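Local coordinates for RagB/SusD domain protein (Flavobacterium johnsoniae, PDB 5J90) that binds chitin and, as a SusD homolog, probably does so at the cell surface for a chitin-utilisation system, at residues A[131-139]-A[467-478]. Numbering follows the deposited sequence.
Sequences TDTFGPIIY and RINFVQSEKAGN
R467 and F134 show how the carbonyls that a helix leaves unpaired at its C-terminal end can be taken up by a distant loop. F134 O receives two nitrogens of R467 side-on, NE and NH2 each at 3.0 Å; the oxygen lies in the guanidinium plane, NH2 arrives in the carbonyl plane and NE from above it. A bend at chi3 (-74°) turns the guanidinium back to this carbonyl, and the salt bridge from NH1 to D493 fixes its far side. R467 NH2 also lies 3.4 Å above the F470 ring, over its centre. On the carbonyl one residue before, T133 O, I468 N makes a nearly straight bond (2.9 Å, 169°). An alanine at R467 removes both side-chain donors, and would probably leave F134 O without a partner from this loop and D493 without its cationic mate.

Apolar contacts surround these bonds. P136 crosses F470 at about a right angle, and the F134 ring directs CE1 to V471 CG1 (3.6 Å). The side chains of T133 and I468 lie side by side, pointing the same way, with CG2 against CD1.

Polar atoms also sit beside carbon. N469 O lies in plane at the F134 ring edge, and I138 CD1 rests near E474 OE1 (3.6 Å), an oxygen that accepts a hydrogen bond from N478 ND2 and is hydrogen-bonded to the hydroxyl of Y151.

The two bonded carbonyls and the ring packing join the C-terminal end of helix 113-134, closed by G135 with positive phi, to the loop entering helix 472-477, within the largely helical, TPR-related SusD fold.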
ATOM      1  N   THR A 131      -7.396  12.202   9.103  1.00  7.54           N
ATOM      2  CA  THR A 131      -6.826  10.912   8.731  1.00  7.14           C
ATOM      3  C   THR A 131      -6.241  10.918   7.318  1.00  6.99           C
ATOM      4  O   THR A 131      -5.226  10.267   7.057  1.00  6.92           O
ATOM      5  CB  THR A 131      -7.802   9.732   8.938  1.00  7.15           C
ATOM      6  OG1 THR A 131      -7.167   8.514   8.523  1.00  7.85           O
ATOM      7  CG2 THR A 131      -9.063   9.899   8.108  1.00  7.62           C
ATOM      8  N   ASP A 132      -6.831  11.695   6.419  1.00  7.10           N
ATOM      9  CA  ASP A 132      -6.265  11.803   5.081  1.00  7.92           C
ATOM     10  C   ASP A 132      -4.887  12.453   5.081  1.00  8.49           C
ATOM     11  O   ASP A 132      -4.110  12.263   4.147  1.00 10.55           O
ATOM     12  CB  ASP A 132      -7.213  12.556   4.156  1.00  7.02           C
ATOM     13  CG  ASP A 132      -8.431  11.745   3.786  1.00  7.77           C
ATOM     14  OD1 ASP A 132      -8.486  10.528   4.074  1.00  7.90           O
ATOM     15  OD2 ASP A 132      -9.343  12.344   3.183  1.00  7.72           O
ATOM     16  N   THR A 133      -4.579  13.212   6.131  1.00  7.74           N
ATOM     17  CA  THR A 133      -3.287  13.875   6.262  1.00  7.99           C
ATOM     18  C   THR A 133      -2.236  12.990   6.944  1.00  6.76           C
ATOM     19  O   THR A 133      -1.106  12.905   6.476  1.00  8.04           O
ATOM     20  CB  THR A 133      -3.453  15.211   7.015  1.00  7.94           C
ATOM     21  OG1 THR A 133      -4.297  16.072   6.236  1.00 10.21           O
ATOM     22  CG2 THR A 133      -2.127  15.899   7.230  1.00  9.12           C
ATOM     23  N   PHE A 134      -2.625  12.308   8.024  1.00  7.13           N
ATOM     24  CA  PHE A 134      -1.668  11.573   8.856  1.00  7.42           C
ATOM     25  C   PHE A 134      -1.696  10.055   8.693  1.00  7.65           C
ATOM     26  O   PHE A 134      -0.695   9.382   8.989  1.00  8.24           O
ATOM     27  CB  PHE A 134      -1.875  11.930  10.340  1.00  7.81           C
ATOM     28  CG  PHE A 134      -1.539  13.357  10.668  1.00  7.75           C
ATOM     29  CD1 PHE A 134      -0.219  13.743  10.850  1.00  8.33           C
ATOM     30  CD2 PHE A 134      -2.538  14.320  10.765  1.00  8.01           C
ATOM     31  CE1 PHE A 134       0.101  15.061  11.118  1.00  8.71           C
ATOM     32  CE2 PHE A 134      -2.222  15.643  11.031  1.00  9.13           C
ATOM     33  CZ  PHE A 134      -0.902  16.009  11.210  1.00  8.85           C
ATOM     34  N   GLY A 135      -2.829   9.508   8.246  1.00  6.88           N
ATOM     35  CA  GLY A 135      -3.035   8.065   8.234  1.00  7.33           C
ATOM     36  C   GLY A 135      -3.722   7.626   9.519  1.00  8.03           C
ATOM     37  O   GLY A 135      -4.847   8.037   9.799  1.00  7.75           O
ATOM     38  N   PRO A 136      -3.055   6.798  10.334  1.00  7.05           N
ATOM     39  CA  PRO A 136      -3.631   6.490  11.645  1.00  6.95           C
ATOM     40  C   PRO A 136      -3.850   7.772  12.449  1.00  7.11           C
ATOM     41  O   PRO A 136      -3.025   8.686  12.386  1.00  8.04           O
ATOM     42  CB  PRO A 136      -2.550   5.616  12.309  1.00  7.50           C
ATOM     43  CG  PRO A 136      -1.763   5.038  11.143  1.00  8.21           C
ATOM     44  CD  PRO A 136      -1.758   6.133  10.114  1.00  7.74           C
ATOM     45  N   ILE A 137      -4.969   7.840  13.167  1.00  6.86           N
ATOM     46  CA  ILE A 137      -5.241   8.985  14.047  1.00  7.15           C
ATOM     47  C   ILE A 137      -5.947   8.501  15.303  1.00  7.93           C
ATOM     48  O   ILE A 137      -6.410   7.363  15.369  1.00  8.33           O
ATOM     49  CB  ILE A 137      -6.119  10.068  13.356  1.00  7.90           C
ATOM     50  CG1 ILE A 137      -7.508   9.510  13.016  1.00  8.04           C
ATOM     51  CG2 ILE A 137      -5.413  10.640  12.128  1.00  8.43           C
ATOM     52  CD1 ILE A 137      -8.534  10.596  12.658  1.00  8.18           C
ATOM     53  N   ILE A 138      -6.032   9.370  16.309  1.00  8.63           N
ATOM     54  CA  ILE A 138      -6.873   9.095  17.461  1.00  8.95           C
ATOM     55  C   ILE A 138      -8.340   9.264  17.062  1.00  8.56           C
ATOM     56  O   ILE A 138      -8.733  10.294  16.504  1.00  9.79           O
ATOM     57  CB  ILE A 138      -6.521  10.010  18.646  1.00  9.49           C
ATOM     58  CG1 ILE A 138      -5.111   9.689  19.140  1.00 11.04           C
ATOM     59  CG2 ILE A 138      -7.541   9.829  19.767  1.00 10.93           C
ATOM     60  CD1 ILE A 138      -4.566  10.679  20.174  1.00 14.02           C
ATOM     61  N   TYR A 139      -9.151   8.245  17.308  1.00  8.63           N
ATOM     62  CA  TYR A 139     -10.563   8.343  16.950  1.00  8.90           C
ATOM     63  C   TYR A 139     -11.405   7.627  18.008  1.00 10.88           C
ATOM     64  O   TYR A 139     -11.985   8.288  18.868  1.00 11.63           O
ATOM     65  CB  TYR A 139     -10.812   7.860  15.503  1.00  9.97           C
ATOM     66  CG  TYR A 139     -12.013   8.507  14.838  1.00  9.49           C
ATOM     67  CD1 TYR A 139     -12.004   9.859  14.511  1.00  9.85           C
ATOM     68  CD2 TYR A 139     -13.147   7.763  14.524  1.00 11.47           C
ATOM     69  CE1 TYR A 139     -13.102  10.458  13.910  1.00  9.74           C
ATOM     70  CE2 TYR A 139     -14.256   8.362  13.916  1.00 10.70           C
ATOM     71  CZ  TYR A 139     -14.217   9.705  13.612  1.00  9.58           C
ATOM     72  OH  TYR A 139     -15.293  10.323  13.009  1.00 10.63           O
ATOM     73  N   ARG A 467       1.975  11.997   2.945  1.00  7.36           N
ATOM     74  CA  ARG A 467       1.354  12.201   4.255  1.00  6.66           C
ATOM     75  C   ARG A 467       2.217  13.145   5.065  1.00  7.20           C
ATOM     76  O   ARG A 467       3.335  13.467   4.662  1.00  7.69           O
ATOM     77  CB  ARG A 467       1.211  10.875   5.023  1.00  7.78           C
ATOM     78  CG  ARG A 467       2.562  10.276   5.433  1.00  8.08           C
ATOM     79  CD  ARG A 467       2.394   8.979   6.207  1.00  9.08           C
ATOM     80  NE  ARG A 467       1.912   9.174   7.580  1.00  8.40           N
ATOM     81  CZ  ARG A 467       2.703   9.358   8.635  1.00  7.84           C
ATOM     82  NH1 ARG A 467       4.025   9.443   8.493  1.00  7.70           N
ATOM     83  NH2 ARG A 467       2.161   9.454   9.841  1.00  8.31           N
ATOM     84  N   ILE A 468       1.697  13.566   6.217  1.00  7.29           N
ATOM     85  CA  ILE A 468       2.505  14.306   7.183  1.00  8.54           C
ATOM     86  C   ILE A 468       2.812  13.384   8.361  1.00  7.66           C
ATOM     87  O   ILE A 468       1.993  12.547   8.758  1.00  7.91           O
ATOM     88  CB  ILE A 468       1.809  15.620   7.616  1.00  8.16           C
ATOM     89  CG1 ILE A 468       1.604  16.503   6.383  1.00  8.78           C
ATOM     90  CG2 ILE A 468       2.619  16.350   8.700  1.00  9.92           C
ATOM     91  CD1 ILE A 468       0.911  17.838   6.661  1.00  9.50           C
ATOM     92  N   ASN A 469       4.018  13.533   8.905  1.00  8.32           N
ATOM     93  CA  ASN A 469       4.467  12.726  10.041  1.00  8.36           C
ATOM     94  C   ASN A 469       3.780  13.102  11.355  1.00  7.77           C
ATOM     95  O   ASN A 469       3.298  14.232  11.514  1.00  8.27           O
ATOM     96  CB  ASN A 469       5.996  12.795  10.186  1.00  9.67           C
ATOM     97  CG  ASN A 469       6.503  14.216  10.331  1.00  9.88           C
ATOM     98  OD1 ASN A 469       6.276  15.064   9.462  1.00 10.25           O
ATOM     99  ND2 ASN A 469       7.179  14.491  11.444  1.00 10.79           N
ATOM    100  N   PHE A 470       3.721  12.157  12.283  1.00  8.35           N
ATOM    101  CA  PHE A 470       3.030  12.381  13.554  1.00  8.64           C
ATOM    102  C   PHE A 470       3.644  13.575  14.302  1.00  8.61           C
ATOM    103  O   PHE A 470       4.843  13.851  14.182  1.00  9.72           O
ATOM    104  CB  PHE A 470       3.034  11.101  14.399  1.00  9.33           C
ATOM    105  CG  PHE A 470       2.286   9.952  13.768  1.00  7.76           C
ATOM    106  CD1 PHE A 470       0.991  10.112  13.302  1.00  8.47           C
ATOM    107  CD2 PHE A 470       2.884   8.701  13.649  1.00  8.79           C
ATOM    108  CE1 PHE A 470       0.297   9.037  12.730  1.00  8.92           C
ATOM    109  CE2 PHE A 470       2.210   7.632  13.074  1.00  9.35           C
ATOM    110  CZ  PHE A 470       0.922   7.791  12.619  1.00  8.59           C
ATOM    111  N   VAL A 471       2.814  14.286  15.062  1.00  9.50           N
ATOM    112  CA  VAL A 471       3.178  15.631  15.522  1.00  9.80           C
ATOM    113  C   VAL A 471       3.892  15.694  16.881  1.00  9.50           C
ATOM    114  O   VAL A 471       3.839  14.754  17.695  1.00  9.38           O
ATOM    115  CB  VAL A 471       1.945  16.575  15.526  1.00  9.45           C
ATOM    116  CG1 VAL A 471       1.277  16.578  14.155  1.00  9.94           C
ATOM    117  CG2 VAL A 471       0.960  16.180  16.611  1.00  9.98           C
ATOM    118  N   GLN A 472       4.537  16.835  17.111  1.00  9.39           N
ATOM    119  CA  GLN A 472       5.374  17.030  18.292  1.00 10.23           C
ATOM    120  C   GLN A 472       4.614  16.926  19.596  1.00 10.20           C
ATOM    121  O   GLN A 472       5.118  16.351  20.555  1.00 11.08           O
ATOM    122  CB  GLN A 472       6.061  18.395  18.242  1.00 14.07           C
ATOM    123  CG  GLN A 472       7.115  18.525  17.181  1.00 16.11           C
ATOM    124  CD  GLN A 472       7.691  19.933  17.128  1.00 14.36           C
ATOM    125  OE1 GLN A 472       6.987  20.915  17.373  1.00 21.00           O
ATOM    126  NE2 GLN A 472       8.960  20.029  16.798  1.00 19.75           N
ATOM    127  N   SER A 473       3.415  17.490  19.653  1.00 10.14           N
ATOM    128  CA  SER A 473       2.658  17.465  20.900  1.00 10.53           C
ATOM    129  C   SER A 473       2.344  16.029  21.298  1.00 10.69           C
ATOM    130  O   SER A 473       2.276  15.694  22.485  1.00 11.70           O
ATOM    131  CB  SER A 473       1.375  18.283  20.795  1.00 10.90           C
ATOM    132  OG  SER A 473       0.481  17.661  19.876  1.00 11.40           O
ATOM    133  N   GLU A 474       2.162  15.176  20.292  1.00  9.64           N
ATOM    134  CA  GLU A 474       1.851  13.770  20.512  1.00 10.52           C
ATOM    135  C   GLU A 474       3.075  12.968  20.934  1.00 10.35           C
ATOM    136  O   GLU A 474       2.993  12.149  21.846  1.00 11.15           O
ATOM    137  CB  GLU A 474       1.203  13.185  19.250  1.00 10.09           C
ATOM    138  CG  GLU A 474      -0.238  13.629  19.070  1.00  9.81           C
ATOM    139  CD  GLU A 474      -1.154  12.921  20.036  1.00 10.61           C
ATOM    140  OE1 GLU A 474      -1.155  11.668  20.038  1.00 11.45           O
ATOM    141  OE2 GLU A 474      -1.863  13.609  20.804  1.00 14.40           O
ATOM    142  N   LYS A 475       4.207  13.208  20.283  1.00 10.94           N
ATOM    143  CA  LYS A 475       5.440  12.559  20.723  1.00 11.90           C
ATOM    144  C   LYS A 475       5.811  12.984  22.138  1.00 15.78           C
ATOM    145  O   LYS A 475       6.390  12.204  22.892  1.00 15.71           O
ATOM    146  CB  LYS A 475       6.585  12.876  19.773  1.00 13.96           C
ATOM    147  CG  LYS A 475       6.441  12.271  18.410  1.00 16.94           C
ATOM    148  CD  LYS A 475       7.554  12.789  17.541  1.00 23.07           C
ATOM    149  CE  LYS A 475       7.594  12.098  16.216  1.00 23.99           C
ATOM    150  NZ  LYS A 475       8.733  12.629  15.423  1.00 23.67           N
ATOM    151  N   ALA A 476       5.474  14.215  22.503  1.00 12.38           N
ATOM    152  CA  ALA A 476       5.790  14.732  23.836  1.00 14.17           C
ATOM    153  C   ALA A 476       4.854  14.195  24.912  1.00 15.91           C
ATOM    154  O   ALA A 476       5.308  13.683  25.942  1.00 18.90           O
ATOM    155  CB  ALA A 476       5.764  16.266  23.833  1.00 14.38           C
ATOM    156  N   GLY A 477       3.550  14.307  24.682  1.00 12.30           N
ATOM    157  CA  GLY A 477       2.571  13.992  25.703  1.00 16.31           C
ATOM    158  C   GLY A 477       1.843  12.664  25.565  1.00 14.31           C
ATOM    159  O   GLY A 477       1.103  12.273  26.463  1.00 16.92           O
ATOM    160  N   ASN A 478       2.044  11.973  24.444  1.00 12.76           N
ATOM    161  CA  ASN A 478       1.350  10.715  24.183  1.00 12.53           C
ATOM    162  C   ASN A 478       2.270   9.766  23.433  1.00 12.93           C
ATOM    163  O   ASN A 478       1.878   9.187  22.416  1.00 12.03           O
ATOM    164  CB  ASN A 478       0.075  10.972  23.360  1.00 10.46           C
ATOM    165  CG  ASN A 478      -0.804   9.736  23.209  1.00 13.30           C
ATOM    166  OD1 ASN A 478      -0.779   8.820  24.034  1.00 13.11           O
ATOM    167  ND2 ASN A 478      -1.614   9.719  22.152  1.00 10.97           N
TER